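PDB 5OET: glutathione synthetase-like effector 30 (Gpa-GSS30-apo) from Globodera pallida, which probably acts as an effector of a plant-parasitic nematode, having evolved from a housekeeping ligase that makes glutathione from gamma-glutamylcysteine and glycine with ATP. Local coordinates for residues Glu244-Phe249 with Phe306-Val311; Phe249-Pro254 with Cys279-Ile284. One frame throughout, in Å; residues are numbered along the deposited sequence.

Contact 1 of 2, residues Glu244-Phe249 with Phe306-Val311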
ATOM      1  N   GLU A 244     -10.304  15.124  25.463  1.00 56.13           N
ATOM      2  CA  GLU A 244     -11.367  14.238  24.974  1.00 57.20           C
ATOM      3  C   GLU A 244     -11.925  14.610  23.592  1.00 54.69           C
ATOM      4  O   GLU A 244     -12.729  13.842  23.038  1.00 54.77           O
ATOM      5  CB  GLU A 244     -12.500  14.099  26.025  1.00 61.54           C
ATOM      6  CG  GLU A 244     -12.274  13.037  27.118  1.00 65.43           C
ATOM      7  CD  GLU A 244     -11.998  11.590  26.617  1.00 68.52           C
ATOM      8  OE1 GLU A 244     -12.361  11.183  25.473  1.00 70.02           O
ATOM      9  OE2 GLU A 244     -11.375  10.838  27.389  1.00 71.46           O
ATOM     10  N   ALA A 245     -11.473  15.735  23.024  1.00 51.96           N
ATOM     11  CA  ALA A 245     -11.868  16.169  21.683  1.00 49.25           C
ATOM     12  C   ALA A 245     -11.275  15.364  20.537  1.00 47.64           C
ATOM     13  O   ALA A 245     -10.141  14.880  20.610  1.00 46.25           O
ATOM     14  CB  ALA A 245     -11.524  17.625  21.473  1.00 48.91           C
ATOM     15  N   VAL A 246     -12.055  15.289  19.456  1.00 47.31           N
ATOM     16  CA  VAL A 246     -11.747  14.487  18.276  1.00 46.59           C
ATOM     17  C   VAL A 246     -11.404  15.381  17.120  1.00 45.49           C
ATOM     18  O   VAL A 246     -11.781  16.542  17.090  1.00 47.13           O
ATOM     19  CB  VAL A 246     -12.952  13.611  17.802  1.00 47.55           C
ATOM     20  CG1 VAL A 246     -13.514  12.786  18.953  1.00 48.69           C
ATOM     21  CG2 VAL A 246     -14.073  14.439  17.129  1.00 46.89           C
ATOM     22  N   ILE A 247     -10.749  14.802  16.136  1.00 43.75           N
ATOM     23  CA  ILE A 247     -10.490  15.462  14.882  1.00 42.62           C
ATOM     24  C   ILE A 247     -11.465  14.908  13.827  1.00 42.57           C
ATOM     25  O   ILE A 247     -11.555  13.691  13.630  1.00 41.88           O
ATOM     26  CB  ILE A 247      -9.041  15.227  14.462  1.00 41.42           C
ATOM     27  CG1 ILE A 247      -8.101  15.951  15.421  1.00 41.60           C
ATOM     28  CG2 ILE A 247      -8.823  15.730  13.050  1.00 41.33           C
ATOM     29  CD1 ILE A 247      -6.672  15.486  15.302  1.00 41.49           C
ATOM     30  N   LEU A 248     -12.174  15.804  13.142  1.00 41.85           N
ATOM     31  CA  LEU A 248     -13.180  15.407  12.179  1.00 41.87           C
ATOM     32  C   LEU A 248     -12.595  15.442  10.783  1.00 41.92           C
ATOM     33  O   LEU A 248     -12.018  16.461  10.377  1.00 41.87           O
ATOM     34  CB  LEU A 248     -14.366  16.344  12.262  1.00 43.16           C
ATOM     35  CG  LEU A 248     -15.691  15.881  11.660  1.00 43.58           C
ATOM     36  CD1 LEU A 248     -16.204  14.637  12.375  1.00 43.89           C
ATOM     37  CD2 LEU A 248     -16.708  17.017  11.777  1.00 44.68           C
ATOM     38  N   PHE A 249     -12.711  14.318  10.067  1.00 41.26           N
ATOM     39  CA  PHE A 249     -12.361  14.251   8.653  1.00 40.42           C
ATOM     40  C   PHE A 249     -13.690  14.272   7.919  1.00 42.07           C
ATOM     41  O   PHE A 249     -14.497  13.309   8.025  1.00 43.44           O
ATOM     42  CB  PHE A 249     -11.554  12.996   8.323  1.00 39.42           C
ATOM     43  CG  PHE A 249     -10.124  13.071   8.765  1.00 38.33           C
ATOM     44  CD1 PHE A 249      -9.792  13.062  10.109  1.00 38.89           C
ATOM     45  CD2 PHE A 249      -9.111  13.166   7.852  1.00 38.50           C
ATOM     46  CE1 PHE A 249      -8.467  13.132  10.537  1.00 38.49           C
ATOM     47  CE2 PHE A 249      -7.772  13.227   8.274  1.00 38.97           C
ATOM     48  CZ  PHE A 249      -7.454  13.226   9.625  1.00 38.02           C
ATOM     49  N   PHE A 306     -19.198  14.049  21.436  1.00 56.76           N
ATOM     50  CA  PHE A 306     -17.792  14.341  21.186  1.00 53.56           C
ATOM     51  C   PHE A 306     -17.592  15.754  20.712  1.00 50.91           C
ATOM     52  O   PHE A 306     -18.169  16.162  19.718  1.00 48.91           O
ATOM     53  CB  PHE A 306     -17.232  13.373  20.159  1.00 52.34           C
ATOM     54  CG  PHE A 306     -17.154  11.969  20.661  1.00 53.38           C
ATOM     55  CD1 PHE A 306     -16.171  11.603  21.582  1.00 53.96           C
ATOM     56  CD2 PHE A 306     -18.078  11.004  20.243  1.00 53.92           C
ATOM     57  CE1 PHE A 306     -16.107  10.302  22.072  1.00 54.68           C
ATOM     58  CE2 PHE A 306     -18.021   9.706  20.730  1.00 54.01           C
ATOM     59  CZ  PHE A 306     -17.030   9.354  21.638  1.00 54.90           C
ATOM     60  N   VAL A 307     -16.742  16.485  21.431  1.00 49.47           N
ATOM     61  CA  VAL A 307     -16.338  17.809  21.025  1.00 47.61           C
ATOM     62  C   VAL A 307     -15.320  17.635  19.897  1.00 45.50           C
ATOM     63  O   VAL A 307     -14.538  16.697  19.879  1.00 44.67           O
ATOM     64  CB  VAL A 307     -15.809  18.634  22.219  1.00 48.24           C
ATOM     65  CG1 VAL A 307     -15.490  20.060  21.799  1.00 47.65           C
ATOM     66  CG2 VAL A 307     -16.858  18.675  23.334  1.00 49.48           C
ATOM     67  N   VAL A 308     -15.402  18.504  18.900  1.00 45.02           N
ATOM     68  CA  VAL A 308     -14.551  18.415  17.725  1.00 43.31           C
ATOM     69  C   VAL A 308     -13.581  19.572  17.827  1.00 43.05           C
ATOM     70  O   VAL A 308     -14.003  20.727  17.826  1.00 44.09           O
ATOM     71  CB  VAL A 308     -15.366  18.515  16.424  1.00 42.77           C
ATOM     72  CG1 VAL A 308     -14.450  18.541  15.217  1.00 42.43           C
ATOM     73  CG2 VAL A 308     -16.338  17.360  16.295  1.00 43.13           C
ATOM     74  N   ALA A 309     -12.295  19.249  17.931  1.00 42.58           N
ATOM     75  CA  ALA A 309     -11.224  20.241  18.044  1.00 42.42           C
ATOM     76  C   ALA A 309     -10.831  20.831  16.683  1.00 42.39           C
ATOM     77  O   ALA A 309     -10.586  22.035  16.566  1.00 44.26           O
ATOM     78  CB  ALA A 309     -10.006  19.631  18.715  1.00 42.11           C
ATOM     79  N   VAL A 310     -10.761  19.974  15.663  1.00 41.37           N
ATOM     80  CA  VAL A 310     -10.319  20.337  14.326  1.00 40.21           C
ATOM     81  C   VAL A 310     -11.290  19.769  13.323  1.00 40.19           C
ATOM     82  O   VAL A 310     -11.598  18.594  13.395  1.00 39.73           O
ATOM     83  CB  VAL A 310      -8.949  19.714  14.025  1.00 39.71           C
ATOM     84  CG1 VAL A 310      -8.426  20.159  12.656  1.00 39.47           C
ATOM     85  CG2 VAL A 310      -7.965  20.050  15.126  1.00 40.30           C
ATOM     86  N   VAL A 311     -11.757  20.581  12.383  1.00 41.73           N
ATOM     87  CA  VAL A 311     -12.496  20.046  11.239  1.00 43.45           C
ATOM     88  C   VAL A 311     -11.584  20.040  10.020  1.00 44.53           C
ATOM     89  O   VAL A 311     -11.319  21.072   9.419  1.00 44.91           O
ATOM     90  CB  VAL A 311     -13.796  20.799  10.949  1.00 43.55           C
ATOM     91  CG1 VAL A 311     -14.489  20.197   9.731  1.00 43.80           C
ATOM     92  CG2 VAL A 311     -14.723  20.684  12.131  1.00 45.15           C
TER

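Contact 2 of 2, residues Phe249-Pro254 with Cys279-Ile284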
ATOM      1  N   PHE A 249     -12.711  14.318  10.067  1.00 41.26           N
ATOM      2  CA  PHE A 249     -12.361  14.251   8.653  1.00 40.42           C
ATOM      3  C   PHE A 249     -13.690  14.272   7.919  1.00 42.07           C
ATOM      4  O   PHE A 249     -14.497  13.309   8.025  1.00 43.44           O
ATOM      5  CB  PHE A 249     -11.554  12.996   8.323  1.00 39.42           C
ATOM      6  CG  PHE A 249     -10.124  13.071   8.765  1.00 38.33           C
ATOM      7  CD1 PHE A 249      -9.792  13.062  10.109  1.00 38.89           C
ATOM      8  CD2 PHE A 249      -9.111  13.166   7.852  1.00 38.50           C
ATOM      9  CE1 PHE A 249      -8.467  13.132  10.537  1.00 38.49           C
ATOM     10  CE2 PHE A 249      -7.772  13.227   8.274  1.00 38.97           C
ATOM     11  CZ  PHE A 249      -7.454  13.226   9.625  1.00 38.02           C
ATOM     12  N   LEU A 250     -13.923  15.379   7.212  1.00 42.00           N
ATOM     13  CA  LEU A 250     -15.149  15.597   6.473  1.00 43.78           C
ATOM     14  C   LEU A 250     -14.904  15.318   4.990  1.00 44.28           C
ATOM     15  O   LEU A 250     -14.092  15.987   4.360  1.00 42.35           O
ATOM     16  CB  LEU A 250     -15.593  17.036   6.690  1.00 45.04           C
ATOM     17  CG  LEU A 250     -17.064  17.402   6.553  1.00 46.32           C
ATOM     18  CD1 LEU A 250     -17.940  16.521   7.422  1.00 48.16           C
ATOM     19  CD2 LEU A 250     -17.231  18.853   6.949  1.00 47.08           C
ATOM     20  N   HIS A 251     -15.597  14.309   4.453  1.00 45.14           N
ATOM     21  CA  HIS A 251     -15.436  13.887   3.052  1.00 44.71           C
ATOM     22  C   HIS A 251     -16.728  14.085   2.284  1.00 46.34           C
ATOM     23  O   HIS A 251     -17.774  14.262   2.870  1.00 46.03           O
ATOM     24  CB  HIS A 251     -14.995  12.422   2.994  1.00 42.45           C
ATOM     25  CG  HIS A 251     -13.574  12.227   3.386  1.00 40.52           C
ATOM     26  ND1 HIS A 251     -12.573  12.148   2.457  1.00 40.74           N
ATOM     27  CD2 HIS A 251     -12.968  12.173   4.597  1.00 40.59           C
ATOM     28  CE1 HIS A 251     -11.412  12.022   3.071  1.00 39.92           C
ATOM     29  NE2 HIS A 251     -11.617  12.078   4.371  1.00 39.53           N
ATOM     30  N   GLY A 252     -16.619  14.078   0.958  1.00 48.64           N
ATOM     31  CA  GLY A 252     -17.762  14.175   0.069  1.00 50.48           C
ATOM     32  C   GLY A 252     -18.525  12.877  -0.017  1.00 52.81           C
ATOM     33  O   GLY A 252     -19.725  12.899  -0.226  1.00 57.11           O
ATOM     34  N   SER A 253     -17.833  11.748   0.115  1.00 52.91           N
ATOM     35  CA  SER A 253     -18.469  10.428   0.120  1.00 54.61           C
ATOM     36  C   SER A 253     -17.497   9.383   0.719  1.00 53.66           C
ATOM     37  O   SER A 253     -16.317   9.682   0.927  1.00 51.87           O
ATOM     38  CB  SER A 253     -18.904  10.018  -1.304  1.00 56.35           C
ATOM     39  OG  SER A 253     -17.943   9.164  -1.943  1.00 56.18           O
ATOM     40  N   PRO A 254     -17.990   8.154   1.000  1.00 52.91           N
ATOM     41  CA  PRO A 254     -17.105   7.101   1.537  1.00 52.58           C
ATOM     42  C   PRO A 254     -15.936   6.747   0.590  1.00 53.18           C
ATOM     43  O   PRO A 254     -14.820   6.480   1.046  1.00 53.77           O
ATOM     44  CB  PRO A 254     -18.041   5.899   1.691  1.00 52.56           C
ATOM     45  CG  PRO A 254     -19.421   6.459   1.650  1.00 53.50           C
ATOM     46  CD  PRO A 254     -19.353   7.653   0.765  1.00 53.12           C
ATOM     47  N   CYS A 279      -9.812  10.150  15.446  1.00 50.74           N
ATOM     48  CA  CYS A 279     -10.113  10.807  14.207  1.00 49.73           C
ATOM     49  C   CYS A 279     -11.424  10.197  13.748  1.00 48.43           C
ATOM     50  O   CYS A 279     -11.522   8.982  13.667  1.00 50.32           O
ATOM     51  CB  CYS A 279      -9.000  10.513  13.187  1.00 49.29           C
ATOM     52  SG  CYS A 279      -7.387  11.251  13.611  1.00 49.15           S
ATOM     53  N   ARG A 280     -12.420  11.014  13.443  1.00 46.00           N
ATOM     54  CA  ARG A 280     -13.721  10.494  13.093  1.00 45.85           C
ATOM     55  C   ARG A 280     -14.048  10.821  11.652  1.00 43.50           C
ATOM     56  O   ARG A 280     -14.064  11.973  11.275  1.00 43.32           O
ATOM     57  CB  ARG A 280     -14.762  11.044  14.063  1.00 48.26           C
ATOM     58  CG  ARG A 280     -14.469  10.681  15.503  1.00 49.92           C
ATOM     59  CD  ARG A 280     -14.711   9.195  15.798  1.00 52.04           C
ATOM     60  NE  ARG A 280     -15.797   9.068  16.784  1.00 55.50           N
ATOM     61  CZ  ARG A 280     -17.057   8.701  16.539  1.00 57.74           C
ATOM     62  NH1 ARG A 280     -17.480   8.348  15.332  1.00 57.84           N
ATOM     63  NH2 ARG A 280     -17.917   8.687  17.537  1.00 61.30           N
ATOM     64  N   PHE A 281     -14.274   9.792  10.845  1.00 43.10           N
ATOM     65  CA  PHE A 281     -14.534   9.946   9.409  1.00 42.25           C
ATOM     66  C   PHE A 281     -16.022   9.974   9.143  1.00 43.87           C
ATOM     67  O   PHE A 281     -16.698   8.974   9.363  1.00 42.98           O
ATOM     68  CB  PHE A 281     -13.888   8.829   8.607  1.00 40.50           C
ATOM     69  CG  PHE A 281     -12.440   9.050   8.389  1.00 40.01           C
ATOM     70  CD1 PHE A 281     -11.564   9.066   9.473  1.00 39.43           C
ATOM     71  CD2 PHE A 281     -11.941   9.295   7.118  1.00 39.59           C
ATOM     72  CE1 PHE A 281     -10.224   9.294   9.290  1.00 38.48           C
ATOM     73  CE2 PHE A 281     -10.595   9.520   6.928  1.00 38.29           C
ATOM     74  CZ  PHE A 281      -9.733   9.518   8.018  1.00 38.37           C
ATOM     75  N   ILE A 282     -16.498  11.120   8.658  1.00 45.25           N
ATOM     76  CA  ILE A 282     -17.916  11.363   8.418  1.00 47.00           C
ATOM     77  C   ILE A 282     -18.076  11.955   7.005  1.00 46.16           C
ATOM     78  O   ILE A 282     -17.223  12.737   6.580  1.00 47.10           O
ATOM     79  CB  ILE A 282     -18.484  12.282   9.558  1.00 48.21           C
ATOM     80  CG1 ILE A 282     -19.968  12.065   9.754  1.00 50.17           C
ATOM     81  CG2 ILE A 282     -18.222  13.773   9.318  1.00 47.98           C
ATOM     82  CD1 ILE A 282     -20.559  12.961  10.822  1.00 51.81           C
ATOM     83  N   THR A 283     -19.118  11.580   6.261  1.00 46.50           N
ATOM     84  CA  THR A 283     -19.435  12.320   5.046  1.00 48.32           C
ATOM     85  C   THR A 283     -20.222  13.543   5.422  1.00 51.08           C
ATOM     86  O   THR A 283     -20.762  13.629   6.520  1.00 53.92           O
ATOM     87  CB  THR A 283     -20.284  11.575   4.010  1.00 48.97           C
ATOM     88  OG1 THR A 283     -21.591  11.340   4.522  1.00 50.66           O
ATOM     89  CG2 THR A 283     -19.657  10.292   3.619  1.00 49.53           C
ATOM     90  N   ILE A 284     -20.298  14.477   4.481  1.00 52.54           N
ATOM     91  CA  ILE A 284     -21.057  15.699   4.664  1.00 53.45           C
ATOM     92  C   ILE A 284     -22.571  15.457   4.698  1.00 54.10           C
ATOM     93  O   ILE A 284     -23.270  16.197   5.376  1.00 54.70           O
ATOM     94  CB  ILE A 284     -20.654  16.771   3.620  1.00 53.42           C
ATOM     95  CG1 ILE A 284     -21.046  18.170   4.120  1.00 54.24           C
ATOM     96  CG2 ILE A 284     -21.245  16.474   2.249  1.00 53.46           C
ATOM     97  CD1 ILE A 284     -20.539  19.276   3.249  1.00 53.64           C
TER

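Contact 1 of 2, residues Glu244-Phe249 with Phe306-Val311
Residues 244-249 and 306-311 run in parallel register, with Val246 beside Val308 and Leu248 beside Val311, yet the pairing is interrupted. The short axes of strands 246-249 and 306-308 cross at -67°. Segment 306-311 turns a corner at Ala309 before pairing resumes at Val310 and Val311. Three backbone hydrogen bonds join the segments, one before the corner, one at it and one after. Val246 N donates to Val307 O over 2.9 Å, in the plane of that carbonyl, and Ala309 N reaches back to Val246 O over 2.9 Å. Beyond the corner, Leu248 N meets Val310 O at 2.9 Å, almost straight at 173°.

Side chains fill both faces of this pairing. On one, Val246 splits its branches: the Val246 and Phe306 side chains cross at about a right angle, with Val246 CG1 3.9 Å from Phe306 CD1, whereas Val246 CG2, in the crowded position between backbone N and carbonyl carbon, lies 3.8 Å from Val308 CG2. Leu248 continues this face, its CB 3.7 Å from Val308 CG1, with the CD2 branch alongside Val311 CG2. At the corner Ala245 CB and Ala309 CB meet at 3.7 Å. On the other face Ile247 lies side by side with Val310, pointing the same way. Helix 225-240 packs over this second face, bringing Trp237 onto Ile247 and Leu233 and Ala236 onto Val310.

Hydrophobic parallel strands with a helix laid over one face are characteristic of an alpha/beta sheet; here strand 246-251 is joined to strand 306-314 within the ATP-grasp-type glutathione synthetase fold expected for this family.

Contact 2 of 2, residues Phe249-Pro254 with Cys279-Ile284
The Phe249 and Phe281 side chains run alongside each other in the same direction, and their rings form an offset stack with centroids 4.6 Å apart and planes only 7° from parallel. The offset sets Phe281 CZ above the rim of the Phe249 ring and places Phe249 CB almost exactly over the centre of the Phe281 ring, 3.7 Å from its centroid and 5° off the normal, a CH-pi contact. Similar first torsions put each CG anti to its carbonyl carbon and beside the backbone N, and so match the two rings. His251 follows on the same face with its ring slid so far along that overlap with Phe281 is slight; its NE2 approaches Phe281 CE2 obliquely at 3.8 Å. At the other end Cys279 SG sits 3.8 Å from Phe249 CE1, also oblique.

On the opposite face Leu250 CD1 meets Ile282 CG2. Four parallel-strand backbone bonds fix this alignment, the straightest running from Ile282 N to Phe249 O at 179°, while Ile284 N closes the series on His251 O.

Arg280 points away from strand 249-251, and its NH1 forms a salt bridge with Glu49 of the second subunit. The chemistry therefore divides: aromatic and aliphatic surfaces join the two strands of a beta-alpha-beta unit, Arg263 adds a cation-pi contact to Phe281, and the charged end of Arg280 is paired with Glu49 of the second subunit, in the contact between the two copies.

Both contacts use strand 246-251, which lies between strands 306-314 and 279-283 in one sheet, and Phe249 belongs to both segment pairs. Contact 1 is the more buried, with eight of eleven touching residues enclosed, and its side-chain contacts are mostly aliphatic; contact 2 is partly buried, richer in aromatic rings, and reaches the second subunit through Arg280. Their pairing differs too: the strands of contact 2 diverge by 23° without a break, against the cornered pairing of contact 1. Their centres lie about 12 Å apart, and Leu248 links them: its CD1 packs 3.8 Å from Ile282 CG2, while its CB and CD2 face strand 306-314. Ile247 O probably accepts a hydrogen bond from Arg280 N.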